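Local coordinates for protein salivary cystatin-L (Ixodes scapularis, PDB 4ZM8) that inhibits host cysteine proteases such as cathepsin L, cathepsin S and papain, dampening the immune response to tick saliva and so supporting feeding, at the interface of chains A and B. Residues are numbered along the deposited sequence; one frame, centred on the assembly and turned at random. Chains: chain A/B, Putative secreted cystatin.

Contact 1: the interface of chains A and B. Residues chain A 53-57, 97; chain B 53-57, 97.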
loop_
_atom_site.group_PDB
_atom_site.type_symbol
_atom_site.label_atom_id
_atom_site.label_comp_id
_atom_site.label_asym_id
_atom_site.label_seq_id
_atom_site.Cartn_x
_atom_site.Cartn_y
_atom_site.Cartn_z
ATOM N N VAL A 53 0.654 -5.674 -12.725
ATOM C CA VAL A 53 -0.652 -5.022 -12.762
ATOM C C VAL A 53 -1.327 -5.082 -11.388
ATOM O O VAL A 53 -1.328 -6.118 -10.714
ATOM C CB VAL A 53 -1.562 -5.662 -13.840
ATOM C CG1 VAL A 53 -2.914 -4.981 -13.893
ATOM C CG2 VAL A 53 -0.890 -5.573 -15.193
ATOM N N VAL A 54 -1.868 -3.944 -10.965
ATOM C CA VAL A 54 -2.635 -3.878 -9.724
ATOM C C VAL A 54 -4.100 -3.623 -10.015
ATOM O O VAL A 54 -4.451 -2.592 -10.587
ATOM C CB VAL A 54 -2.148 -2.766 -8.786
ATOM C CG1 VAL A 54 -3.058 -2.685 -7.583
ATOM C CG2 VAL A 54 -0.702 -3.001 -8.357
ATOM N N ALA A 55 -4.949 -4.563 -9.621
ATOM C CA ALA A 55 -6.386 -4.389 -9.744
ATOM C C ALA A 55 -7.086 -4.807 -8.466
ATOM O O ALA A 55 -6.873 -5.915 -7.949
ATOM C CB ALA A 55 -6.923 -5.177 -10.909
ATOM N N GLY A 56 -7.926 -3.911 -7.962
ATOM C CA GLY A 56 -8.757 -4.210 -6.818
ATOM C C GLY A 56 -9.694 -3.081 -6.451
ATOM O O GLY A 56 -9.825 -2.112 -7.187
ATOM N N THR A 57 -10.339 -3.226 -5.297
ATOM C CA THR A 57 -11.250 -2.234 -4.759
ATOM C C THR A 57 -10.906 -1.998 -3.305
ATOM O O THR A 57 -10.698 -2.946 -2.558
ATOM C CB THR A 57 -12.714 -2.697 -4.874
ATOM O OG1 THR A 57 -13.030 -2.953 -6.251
ATOM C CG2 THR A 57 -13.676 -1.659 -4.282
ATOM N N PHE A 97 -8.736 -3.901 1.273
ATOM C CA PHE A 97 -8.460 -4.080 -0.141
ATOM C C PHE A 97 -8.799 -5.499 -0.571
ATOM O O PHE A 97 -8.582 -6.448 0.171
ATOM C CB PHE A 97 -7.000 -3.786 -0.458
ATOM C CG PHE A 97 -6.654 -3.994 -1.900
ATOM C CD1 PHE A 97 -6.947 -3.028 -2.834
ATOM C CD2 PHE A 97 -6.064 -5.167 -2.320
ATOM C CE1 PHE A 97 -6.647 -3.216 -4.162
ATOM C CE2 PHE A 97 -5.762 -5.368 -3.649
ATOM C CZ PHE A 97 -6.050 -4.385 -4.574
ATOM N N VAL B 53 -11.709 2.335 -6.468
ATOM C CA VAL B 53 -11.017 1.404 -7.339
ATOM C C VAL B 53 -9.526 1.684 -7.278
ATOM O O VAL B 53 -9.103 2.840 -7.348
ATOM C CB VAL B 53 -11.489 1.506 -8.789
ATOM C CG1 VAL B 53 -10.652 0.585 -9.682
ATOM C CG2 VAL B 53 -12.970 1.189 -8.892
ATOM N N VAL B 54 -8.737 0.628 -7.118
ATOM C CA VAL B 54 -7.293 0.753 -7.148
ATOM C C VAL B 54 -6.782 0.003 -8.360
ATOM O O VAL B 54 -6.845 -1.223 -8.409
ATOM C CB VAL B 54 -6.634 0.209 -5.876
ATOM C CG1 VAL B 54 -5.123 0.220 -6.026
ATOM C CG2 VAL B 54 -7.042 1.045 -4.671
ATOM N N ALA B 55 -6.315 0.746 -9.356
ATOM C CA ALA B 55 -5.855 0.150 -10.600
ATOM C C ALA B 55 -4.638 0.889 -11.095
ATOM O O ALA B 55 -4.551 2.106 -10.978
ATOM C CB ALA B 55 -6.946 0.172 -11.650
ATOM N N GLY B 56 -3.700 0.146 -11.657
ATOM C CA GLY B 56 -2.473 0.728 -12.142
ATOM C C GLY B 56 -1.473 -0.372 -12.381
ATOM O O GLY B 56 -1.848 -1.525 -12.651
ATOM N N THR B 57 -0.198 -0.017 -12.279
ATOM C CA THR B 57 0.877 -0.968 -12.487
ATOM C C THR B 57 2.099 -0.666 -11.631
ATOM O O THR B 57 2.486 0.483 -11.458
ATOM C CB THR B 57 1.283 -1.033 -13.980
ATOM O OG1 THR B 57 2.649 -1.464 -14.082
ATOM C CG2 THR B 57 1.073 0.289 -14.675
ATOM N N PHE B 97 4.674 2.897 -7.984
ATOM C CA PHE B 97 3.286 2.609 -8.371
ATOM C C PHE B 97 2.696 3.753 -9.185
ATOM O O PHE B 97 2.873 4.915 -8.847
ATOM C CB PHE B 97 2.390 2.344 -7.151
ATOM C CG PHE B 97 0.928 2.207 -7.510
ATOM C CD1 PHE B 97 0.457 1.055 -8.119
ATOM C CD2 PHE B 97 0.039 3.241 -7.284
ATOM C CE1 PHE B 97 -0.868 0.929 -8.485
ATOM C CE2 PHE B 97 -1.297 3.121 -7.651
ATOM C CZ PHE B 97 -1.745 1.960 -8.246
#
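A:Val54 and B:Val54 meet at the centre of an antiparallel ribbon formed by the two copies of strand 45-68, with A:Ala55 paired to B:Ala55. The segment carries the cystatin QXVXG motif, which forms a protease-binding hairpin loop in the monomer; here it continues as unbroken strand, as expected for a domain-swapped dimer. From the backbone outwards, A:Val54 CB lies 3.9 Å from the ring carbon CE1 of B:Phe97, the two side chains crossing at about a right angle. There the chain forks. CG1, anti to the backbone N (chi1 175°), points to its twin, and A:Val54 CG1 and B:Val54 CG1 touch at 3.9 Å where the side chains cross obliquely. The other methyl, CG2, is anti to the carbonyl carbon and turns to the same aromatic corner, A:Val54 CG2 lying 3.9 Å from B:Phe97 CE1. The pattern returns with chains exchanged: A:Phe97 CE1 is 3.8 Å from B:Val54 CB, so both phenylalanines flank the valine pair and approach it with a ring corner. Each valine also exchanges two backbone bonds with the opposite glycine. A:Gly56 N gives to B:Val54 O at 2.9 Å, and B:Gly56 N gives to A:Val54 O. In return B:Val54 N donates to A:Gly56 O, and A:Val54 N donates to B:Gly56 O at 2.9 Å.

Contact 2: the interface of chains A and B. Residues chain A 22-23, 46, 48-51; chain B 59-63.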
loop_
_atom_site.group_PDB
_atom_site.type_symbol
_atom_site.label_atom_id
_atom_site.label_comp_id
_atom_site.label_asym_id
_atom_site.label_seq_id
_atom_site.Cartn_x
_atom_site.Cartn_y
_atom_site.Cartn_z
ATOM N N LEU A 22 11.011 6.694 -15.382
ATOM C CA LEU A 22 10.497 6.329 -14.071
ATOM C C LEU A 22 11.628 6.159 -13.081
ATOM O O LEU A 22 11.472 6.428 -11.891
ATOM C CB LEU A 22 9.657 5.050 -14.155
ATOM C CG LEU A 22 8.157 5.324 -13.965
ATOM C CD1 LEU A 22 7.745 6.581 -14.710
ATOM C CD2 LEU A 22 7.315 4.140 -14.423
ATOM N N ALA A 23 12.774 5.719 -13.588
ATOM C CA ALA A 23 13.937 5.494 -12.748
ATOM C C ALA A 23 14.545 6.837 -12.334
ATOM O O ALA A 23 15.055 6.990 -11.227
ATOM C CB ALA A 23 14.950 4.628 -13.477
ATOM N N VAL A 46 19.899 1.407 -15.455
ATOM C CA VAL A 46 18.749 0.533 -15.244
ATOM C C VAL A 46 19.135 -0.926 -15.491
ATOM O O VAL A 46 19.209 -1.403 -16.626
ATOM C CB VAL A 46 17.571 0.885 -16.163
ATOM C CG1 VAL A 46 16.420 -0.085 -15.935
ATOM C CG2 VAL A 46 17.131 2.316 -15.951
ATOM N N LYS A 48 17.474 -3.853 -13.939
ATOM C CA LYS A 48 16.302 -4.707 -14.155
ATOM C C LYS A 48 14.960 -3.982 -13.987
ATOM O O LYS A 48 14.822 -3.044 -13.195
ATOM C CB LYS A 48 16.335 -5.914 -13.208
ATOM C CG LYS A 48 15.584 -7.131 -13.773
ATOM C CD LYS A 48 15.072 -8.074 -12.691
ATOM C CE LYS A 48 16.176 -8.566 -11.780
ATOM N NZ LYS A 48 15.636 -9.528 -10.772
ATOM N N VAL A 49 13.968 -4.437 -14.747
ATOM C CA VAL A 49 12.623 -3.883 -14.691
ATOM C C VAL A 49 11.569 -4.987 -14.664
ATOM O O VAL A 49 11.422 -5.736 -15.635
ATOM C CB VAL A 49 12.340 -2.956 -15.885
ATOM C CG1 VAL A 49 10.875 -2.547 -15.903
ATOM C CG2 VAL A 49 13.213 -1.742 -15.820
ATOM N N GLU A 50 10.845 -5.072 -13.547
ATOM C CA GLU A 50 9.728 -6.005 -13.394
ATOM C C GLU A 50 8.453 -5.224 -13.137
ATOM O O GLU A 50 8.405 -4.412 -12.213
ATOM C CB GLU A 50 9.970 -6.976 -12.240
ATOM C CG GLU A 50 11.300 -7.678 -12.277
ATOM C CD GLU A 50 11.689 -8.200 -10.920
ATOM O OE1 GLU A 50 12.173 -7.402 -10.096
ATOM O OE2 GLU A 50 11.488 -9.409 -10.659
ATOM N N THR A 51 7.421 -5.460 -13.943
ATOM C CA THR A 51 6.142 -4.790 -13.733
ATOM C C THR A 51 5.124 -5.755 -13.147
ATOM O O THR A 51 5.379 -6.957 -13.039
ATOM C CB THR A 51 5.571 -4.199 -15.019
ATOM O OG1 THR A 51 5.358 -5.251 -15.963
ATOM C CG2 THR A 51 6.518 -3.191 -15.601
ATOM N N TYR B 59 6.035 -0.859 -10.719
ATOM C CA TYR B 59 7.321 -0.960 -11.386
ATOM C C TYR B 59 8.433 -1.250 -10.394
ATOM O O TYR B 59 8.894 -0.348 -9.697
ATOM C CB TYR B 59 7.631 0.322 -12.150
ATOM C CG TYR B 59 6.654 0.624 -13.259
ATOM C CD1 TYR B 59 5.505 1.359 -13.017
ATOM C CD2 TYR B 59 6.880 0.180 -14.550
ATOM C CE1 TYR B 59 4.602 1.643 -14.034
ATOM C CE2 TYR B 59 5.979 0.453 -15.579
ATOM C CZ TYR B 59 4.844 1.188 -15.315
ATOM O OH TYR B 59 3.953 1.466 -16.328
ATOM N N ARG B 60 8.870 -2.502 -10.327
ATOM C CA ARG B 60 10.031 -2.821 -9.510
ATOM C C ARG B 60 11.317 -2.609 -10.309
ATOM O O ARG B 60 11.557 -3.295 -11.313
ATOM C CB ARG B 60 9.970 -4.245 -8.986
ATOM C CG ARG B 60 11.034 -4.518 -7.967
ATOM C CD ARG B 60 10.668 -5.710 -7.134
ATOM N NE ARG B 60 10.682 -6.936 -7.913
ATOM C CZ ARG B 60 10.123 -8.075 -7.514
ATOM N NH1 ARG B 60 9.483 -8.132 -6.356
ATOM N NH2 ARG B 60 10.192 -9.159 -8.276
ATOM N N LEU B 61 12.130 -1.657 -9.847
ATOM C CA LEU B 61 13.296 -1.193 -10.579
ATOM C C LEU B 61 14.578 -1.526 -9.844
ATOM O O LEU B 61 14.796 -1.064 -8.725
ATOM C CB LEU B 61 13.205 0.313 -10.800
ATOM C CG LEU B 61 11.912 0.725 -11.486
ATOM C CD1 LEU B 61 11.824 2.219 -11.572
ATOM C CD2 LEU B 61 11.825 0.105 -12.851
ATOM N N THR B 62 15.429 -2.335 -10.464
ATOM C CA THR B 62 16.746 -2.587 -9.905
ATOM C C THR B 62 17.670 -1.608 -10.608
ATOM O O THR B 62 17.628 -1.484 -11.830
ATOM C CB THR B 62 17.203 -4.049 -10.092
ATOM O OG1 THR B 62 16.336 -4.919 -9.351
ATOM C CG2 THR B 62 18.606 -4.236 -9.585
ATOM N N LEU B 63 18.464 -0.872 -9.840
ATOM C CA LEU B 63 19.148 0.281 -10.402
ATOM C C LEU B 63 20.574 0.389 -9.912
ATOM O O LEU B 63 20.874 0.021 -8.774
ATOM C CB LEU B 63 18.399 1.593 -10.061
ATOM C CG LEU B 63 16.979 1.880 -10.566
ATOM C CD1 LEU B 63 16.556 3.259 -10.136
ATOM C CD2 LEU B 63 16.807 1.724 -12.080
HETATM O O HOH W 1 13.974 -5.044 -11.036
#
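A:Glu50 and B:Arg60 face each other across paired antiparallel strands, their side chains joined in a two-pronged salt bridge. The guanidinium meets the carboxylate side-on: B:Arg60 NE donates to A:Glu50 OE1 at 2.7 Å, and B:Arg60 NH2 to A:Glu50 OE2 at 2.7 Å. Both oxygens lie near the guanidinium plane, but the planes of the two groups are 47° apart, so the nitrogens come from above the carboxylate. A bend in the arginine chain (chi3 67°) turns its nitrogens towards the acid. On the other side of the sheet, against helix 17-32, the contacts are apolar. A:Leu22 CD2 sits over the middle of one face of the B:Tyr59 ring, 3.6 Å from its centroid, a CH-pi contact in which the side chains cross at about a right angle. A:Thr51 lies alongside that tyrosine, its CG2 3.5 Å from B:Tyr59 CD2. B:Leu61 runs beside A:Val49, pointing the same way, while B:Leu63 CD2 reaches A:Ala23 CB at 3.7 Å. Helix and strand of one chain thus pack on a strand of the other. A water links A:Glu50 OE1, B:Arg60 O and the B:Thr62 hydroxyl oxygen OG1, lying 2.9 Å from B:Thr62 OG1.

Contact 3: the interface of chains A and B. Residues chain A 66-68, 76, 81-83; chain B 40-42.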
loop_
_atom_site.group_PDB
_atom_site.type_symbol
_atom_site.label_atom_id
_atom_site.label_comp_id
_atom_site.label_asym_id
_atom_site.label_seq_id
_atom_site.Cartn_x
_atom_site.Cartn_y
_atom_site.Cartn_z
ATOM N N ALA A 66 -18.245 -5.037 18.679
ATOM C CA ALA A 66 -18.555 -5.572 20.006
ATOM C C ALA A 66 -17.970 -6.976 20.215
ATOM O O ALA A 66 -17.919 -7.782 19.272
ATOM C CB ALA A 66 -20.057 -5.595 20.217
ATOM N N GLU A 67 -17.522 -7.250 21.447
ATOM C CA GLU A 67 -17.009 -8.567 21.832
ATOM C C GLU A 67 -18.071 -9.613 21.478
ATOM O O GLU A 67 -19.261 -9.392 21.707
ATOM C CB GLU A 67 -16.647 -8.591 23.332
ATOM C CG GLU A 67 -16.014 -9.902 23.866
ATOM C CD GLU A 67 -15.464 -9.795 25.305
ATOM O OE1 GLU A 67 -14.975 -10.814 25.848
ATOM O OE2 GLU A 67 -15.514 -8.697 25.903
ATOM N N SER A 68 -17.663 -10.724 20.873
ATOM C CA SER A 68 -18.637 -11.744 20.458
ATOM C C SER A 68 -18.719 -12.892 21.447
ATOM O O SER A 68 -17.976 -12.960 22.427
ATOM C CB SER A 68 -18.300 -12.309 19.086
ATOM O OG SER A 68 -17.077 -13.008 19.153
ATOM N N TYR A 76 -14.553 -18.687 13.680
ATOM C CA TYR A 76 -15.516 -17.598 13.569
ATOM C C TYR A 76 -16.616 -17.903 12.560
ATOM O O TYR A 76 -16.359 -18.461 11.498
ATOM C CB TYR A 76 -14.816 -16.290 13.170
ATOM C CG TYR A 76 -15.774 -15.127 13.080
ATOM C CD1 TYR A 76 -16.095 -14.386 14.212
ATOM C CD2 TYR A 76 -16.374 -14.783 11.874
ATOM C CE1 TYR A 76 -16.981 -13.332 14.148
ATOM C CE2 TYR A 76 -17.259 -13.731 11.792
ATOM C CZ TYR A 76 -17.562 -13.003 12.935
ATOM O OH TYR A 76 -18.444 -11.946 12.873
ATOM N N CYS A 81 -21.203 -16.223 15.925
ATOM C CA CYS A 81 -20.497 -15.332 16.820
ATOM C C CYS A 81 -21.146 -13.951 16.882
ATOM O O CYS A 81 -20.628 -12.984 16.341
ATOM C CB CYS A 81 -19.037 -15.234 16.386
ATOM S SG CYS A 81 -18.210 -16.859 16.367
ATOM N N LEU A 82 -22.282 -13.870 17.566
ATOM C CA LEU A 82 -23.057 -12.636 17.675
ATOM C C LEU A 82 -22.521 -11.682 18.744
ATOM O O LEU A 82 -21.740 -12.076 19.616
ATOM C CB LEU A 82 -24.506 -12.979 17.979
ATOM C CG LEU A 82 -25.164 -13.817 16.897
ATOM C CD1 LEU A 82 -26.515 -14.306 17.383
ATOM C CD2 LEU A 82 -25.272 -13.003 15.602
ATOM N N PRO A 83 -22.921 -10.409 18.672
ATOM C CA PRO A 83 -22.432 -9.486 19.696
ATOM C C PRO A 83 -23.013 -9.766 21.081
ATOM O O PRO A 83 -24.235 -9.877 21.229
ATOM C CB PRO A 83 -22.878 -8.115 19.168
ATOM C CG PRO A 83 -23.947 -8.399 18.198
ATOM C CD PRO A 83 -23.622 -9.701 17.589
ATOM N N PHE B 40 -13.188 -13.350 19.711
ATOM C CA PHE B 40 -13.416 -12.571 18.507
ATOM C C PHE B 40 -14.291 -11.338 18.787
ATOM O O PHE B 40 -15.243 -11.397 19.573
ATOM C CB PHE B 40 -14.103 -13.402 17.429
ATOM C CG PHE B 40 -13.264 -14.498 16.878
ATOM C CD1 PHE B 40 -12.231 -14.221 15.998
ATOM C CD2 PHE B 40 -13.534 -15.826 17.204
ATOM C CE1 PHE B 40 -11.463 -15.239 15.480
ATOM C CE2 PHE B 40 -12.763 -16.857 16.682
ATOM C CZ PHE B 40 -11.732 -16.561 15.816
ATOM N N ASP B 41 -13.951 -10.226 18.132
ATOM C CA ASP B 41 -14.845 -9.089 17.992
ATOM C C ASP B 41 -15.787 -9.354 16.831
ATOM O O ASP B 41 -15.446 -10.120 15.926
ATOM C CB ASP B 41 -14.054 -7.814 17.742
ATOM C CG ASP B 41 -13.707 -7.109 19.013
ATOM O OD1 ASP B 41 -14.475 -7.286 19.985
ATOM O OD2 ASP B 41 -12.679 -6.395 19.052
ATOM N N THR B 42 -16.962 -8.728 16.841
ATOM C CA THR B 42 -17.867 -8.883 15.719
ATOM C C THR B 42 -18.498 -7.567 15.336
ATOM O O THR B 42 -18.207 -6.529 15.923
ATOM C CB THR B 42 -18.988 -9.897 16.005
ATOM O OG1 THR B 42 -19.687 -10.209 14.787
ATOM C CG2 THR B 42 -19.967 -9.332 17.024
#
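B:Thr42 pairs in antiparallel fashion with A:Ala66, the end of strand 45-68 in chain A taking strand 39-43 of chain B at its edge through B:Thr42 N to A:Ala66 O (2.8 Å) and the return bond from A:Ala66 N to B:Thr42 O. Further along, B:Phe40 O accepts twice from one residue: A:Ser68 N gives a bond of 2.8 Å, and the A:Ser68 hydroxyl OG adds a second from above the carbonyl plane. The serine OG stands between its own backbone N and carbonyl carbon (chi1 65°), which brings it over that oxygen. A:Tyr76 spans two residues of the partner strand. Its inner end leans on B:Phe40, with CB over the centre of the phenylalanine face and the rings edge-to-face, planes 68° apart and centroids 5.5 Å from each other. At its outer end A:Tyr76 OH hydrogen-bonds B:Thr42 OG1 at 2.9 Å, the threonine oxygen lying in the plane of the tyrosine ring, at its edge. The methyl branch of that threonine turns to the neighbouring loop, B:Thr42 CG2 lying 3.6 Å from A:Pro83 CA. Two residues before this proline, A:Cys81 forms the disulfide with A:Cys70. The site thus ties the short strand of one chain to the strand end and disulfide-bearing loop of the other, probably completing one cystatin fold of the swapped dimer from two polypeptides.

Strand 45-68 runs through all three contacts. Contact 1 lies at the middle of the dimer, with the centre of contact 2 about 18 Å from it and that of contact 3 about 31 Å; contacts 2 and 3 are about 45 Å apart. Contacts 2 and 3 each recur with the chains exchanged, so each end of the dimer combines parts of both copies. Contact 1, centred about 12 Å from the probable reactive-site residue A:Gly5, uses up the motif that would meet a protease, consistent with a dimer predicted to be inactive. The protein acts as a monomer; homodimers can form in vitro but probably not in vivo.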